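Long-range contact in putative cathepsin d (Ixodes ricinus, PDB 5N71), which probably acts as an aspartic endopeptidase of the pepsin-like A1 family, cutting peptide bonds within protein chains: residues A[73-78]-A[132-137]. Residues are numbered along the deposited sequence; the frame is centred on the assembly and turned at random.
Sequences RNFTIV and IAVDGV
Asp135 reaches from the loop 132-137 to the edge of strand 69-78 turned away from strand 83-95; in this pepsin-like bilobal fold the two strands form the flap, the beta hairpin over the active-site cleft. Its OD2 accepts the backbone N-H of Thr76, N to OD2 3.1 Å and nearly straight (160°); the N-H arrives on the syn side, tilted somewhat from the carboxylate plane. The other edge of strand 69-78 pairs with strand 83-95, through Phe75 with Gly86 and Ile77 with Val84. Asp135 crosses the Phe75 side chain at about a right angle, carboxylate and ring planes 74° apart, with OD2 3.5 Å from ring atom CD1. Beside it, Val134 holds CG2 between its backbone N and carbonyl carbon, and this methyl lies against Thr76 O and Ile77 CD1, CG2 to CD1 4.0 Å. At the other end of the strand segment, Arg73 bends at chi3 (83°) and brings NH1 to two loop carbonyls: Asp135 O, met on a lone pair in the carbonyl plane, and more weakly Gly136 O. Val137 CG1 lies over one guanidinium face, offset toward its rim, while Arg73 NH2 forms a salt bridge with Asp71. One water donates both to Thr76 O and, at 2.7 Å, to Asp135 OD1.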
ATOM      1  N   ARG A  73     -27.134   1.772   3.592  1.00 22.86           N
ATOM      2  CA  ARG A  73     -26.509   2.192   4.819  1.00 23.26           C
ATOM      3  C   ARG A  73     -25.434   3.252   4.529  1.00 24.34           C
ATOM      4  O   ARG A  73     -24.838   3.298   3.441  1.00 21.31           O
ATOM      5  CB  ARG A  73     -25.990   1.020   5.614  1.00 25.25           C
ATOM      6  CG  ARG A  73     -24.577   0.617   5.346  1.00 26.93           C
ATOM      7  CD  ARG A  73     -24.318  -0.655   6.127  1.00 31.28           C
ATOM      8  NE  ARG A  73     -24.789  -1.824   5.385  1.00 29.34           N
ATOM      9  CZ  ARG A  73     -24.395  -3.064   5.641  1.00 29.64           C
ATOM     10  NH1 ARG A  73     -23.581  -3.314   6.665  1.00 26.20           N
ATOM     11  NH2 ARG A  73     -24.847  -4.062   4.905  1.00 31.52           N
ATOM     12  N   ASN A  74     -25.220   4.117   5.498  1.00 24.95           N
ATOM     13  CA  ASN A  74     -24.232   5.165   5.370  1.00 25.49           C
ATOM     14  C   ASN A  74     -22.827   4.579   5.306  1.00 25.82           C
ATOM     15  O   ASN A  74     -22.518   3.612   6.012  1.00 22.06           O
ATOM     16  CB  ASN A  74     -24.295   6.092   6.560  1.00 28.40           C
ATOM     17  CG  ASN A  74     -23.402   7.287   6.384  1.00 31.56           C
ATOM     18  OD1 ASN A  74     -23.761   8.242   5.673  1.00 33.62           O
ATOM     19  ND2 ASN A  74     -22.193   7.215   6.952  1.00 30.85           N
ATOM     20  N   PHE A  75     -22.006   5.215   4.467  1.00 23.33           N
ATOM     21  CA  PHE A  75     -20.577   4.966   4.349  1.00 24.79           C
ATOM     22  C   PHE A  75     -19.802   6.252   4.668  1.00 23.34           C
ATOM     23  O   PHE A  75     -19.979   7.279   4.002  1.00 23.86           O
ATOM     24  CB  PHE A  75     -20.274   4.492   2.939  1.00 23.12           C
ATOM     25  CG  PHE A  75     -18.811   4.293   2.658  1.00 24.42           C
ATOM     26  CD1 PHE A  75     -18.056   3.354   3.372  1.00 23.74           C
ATOM     27  CD2 PHE A  75     -18.180   5.028   1.661  1.00 25.13           C
ATOM     28  CE1 PHE A  75     -16.690   3.188   3.106  1.00 24.19           C
ATOM     29  CE2 PHE A  75     -16.819   4.883   1.415  1.00 25.33           C
ATOM     30  CZ  PHE A  75     -16.081   3.943   2.121  1.00 23.76           C
ATOM     31  N   THR A  76     -18.962   6.188   5.690  1.00 22.46           N
ATOM     32  CA  THR A  76     -18.049   7.259   6.034  1.00 24.32           C
ATOM     33  C   THR A  76     -16.725   6.682   6.506  1.00 23.79           C
ATOM     34  O   THR A  76     -16.682   5.895   7.477  1.00 22.52           O
ATOM     35  CB  THR A  76     -18.635   8.200   7.125  1.00 27.32           C
ATOM     36  OG1 THR A  76     -19.874   8.767   6.643  1.00 27.60           O
ATOM     37  CG2 THR A  76     -17.675   9.355   7.431  1.00 30.22           C
ATOM     38  N   ILE A  77     -15.655   7.099   5.845  1.00 22.50           N
ATOM     39  CA  ILE A  77     -14.293   6.684   6.214  1.00 23.06           C
ATOM     40  C   ILE A  77     -13.367   7.885   6.138  1.00 24.57           C
ATOM     41  O   ILE A  77     -13.564   8.776   5.307  1.00 24.04           O
ATOM     42  CB  ILE A  77     -13.814   5.507   5.344  1.00 23.71           C
ATOM     43  CG1 ILE A  77     -12.543   4.819   5.876  1.00 23.84           C
ATOM     44  CG2 ILE A  77     -13.687   5.899   3.889  1.00 26.12           C
ATOM     45  CD1 ILE A  77     -12.341   3.435   5.280  1.00 23.97           C
ATOM     46  N   VAL A  78     -12.370   7.881   7.043  1.00 26.84           N
ATOM     47  CA  VAL A  78     -11.299   8.893   7.099  1.00 29.31           C
ATOM     48  C   VAL A  78      -9.957   8.176   7.045  1.00 30.93           C
ATOM     49  O   VAL A  78      -9.671   7.276   7.839  1.00 35.41           O
ATOM     50  CB  VAL A  78     -11.389   9.723   8.398  1.00 33.06           C
ATOM     51  CG1 VAL A  78     -10.220  10.718   8.537  1.00 32.39           C
ATOM     52  CG2 VAL A  78     -12.736  10.444   8.465  1.00 32.71           C
ATOM     53  N   ILE A 132     -10.693  -4.009  10.835  1.00 18.83           N
ATOM     54  CA  ILE A 132     -10.596  -2.576  10.586  1.00 20.63           C
ATOM     55  C   ILE A 132     -11.474  -2.100   9.428  1.00 20.30           C
ATOM     56  O   ILE A 132     -11.368  -0.944   9.006  1.00 19.55           O
ATOM     57  CB  ILE A 132      -9.145  -2.051  10.487  1.00 22.11           C
ATOM     58  CG1 ILE A 132      -8.399  -2.537   9.235  1.00 21.24           C
ATOM     59  CG2 ILE A 132      -8.381  -2.498  11.744  1.00 22.09           C
ATOM     60  CD1 ILE A 132      -7.111  -1.776   8.983  1.00 23.15           C
ATOM     61  N   ALA A 133     -12.379  -2.945   8.955  1.00 19.42           N
ATOM     62  CA  ALA A 133     -13.413  -2.449   8.003  1.00 20.48           C
ATOM     63  C   ALA A 133     -14.386  -1.572   8.753  1.00 20.44           C
ATOM     64  O   ALA A 133     -14.709  -1.876   9.901  1.00 20.24           O
ATOM     65  CB  ALA A 133     -14.147  -3.586   7.325  1.00 20.21           C
ATOM     66  N   VAL A 134     -14.805  -0.467   8.148  1.00 21.17           N
ATOM     67  CA  VAL A 134     -15.904   0.333   8.753  1.00 22.87           C
ATOM     68  C   VAL A 134     -17.265   0.020   8.129  1.00 23.06           C
ATOM     69  O   VAL A 134     -17.370  -0.456   6.978  1.00 21.27           O
ATOM     70  CB  VAL A 134     -15.669   1.868   8.733  1.00 24.63           C
ATOM     71  CG1 VAL A 134     -14.398   2.215   9.465  1.00 25.59           C
ATOM     72  CG2 VAL A 134     -15.689   2.432   7.318  1.00 25.44           C
ATOM     73  N   ASP A 135     -18.312   0.294   8.910  1.00 21.48           N
ATOM     74  CA  ASP A 135     -19.708   0.231   8.438  1.00 22.62           C
ATOM     75  C   ASP A 135     -20.310  -1.161   8.175  1.00 23.50           C
ATOM     76  O   ASP A 135     -21.394  -1.283   7.580  1.00 23.12           O
ATOM     77  CB  ASP A 135     -19.947   1.171   7.257  1.00 24.19           C
ATOM     78  CG  ASP A 135     -19.666   2.622   7.608  1.00 25.66           C
ATOM     79  OD1 ASP A 135     -20.004   3.112   8.727  1.00 27.08           O
ATOM     80  OD2 ASP A 135     -19.071   3.300   6.769  1.00 26.11           O
ATOM     81  N   GLY A 136     -19.671  -2.202   8.674  1.00 22.92           N
ATOM     82  CA  GLY A 136     -20.324  -3.497   8.755  1.00 24.93           C
ATOM     83  C   GLY A 136     -20.262  -4.282   7.458  1.00 26.13           C
ATOM     84  O   GLY A 136     -21.020  -5.226   7.314  1.00 27.83           O
ATOM     85  N   VAL A 137     -19.357  -3.915   6.543  1.00 23.26           N
ATOM     86  CA  VAL A 137     -19.289  -4.552   5.217  1.00 22.15           C
ATOM     87  C   VAL A 137     -18.010  -5.386   5.115  1.00 21.36           C
ATOM     88  O   VAL A 137     -16.937  -4.987   5.595  1.00 22.02           O
ATOM     89  CB  VAL A 137     -19.404  -3.538   4.054  1.00 23.42           C
ATOM     90  CG1 VAL A 137     -20.840  -2.969   3.986  1.00 23.57           C
ATOM     91  CG2 VAL A 137     -18.365  -2.423   4.125  1.00 23.03           C
TER
HETATM   92  O   HOH W   1     -23.363   2.766   8.281  1.00 25.60           O
HETATM   93  O   HOH W   2     -18.472   5.252   9.222  1.00 31.03           O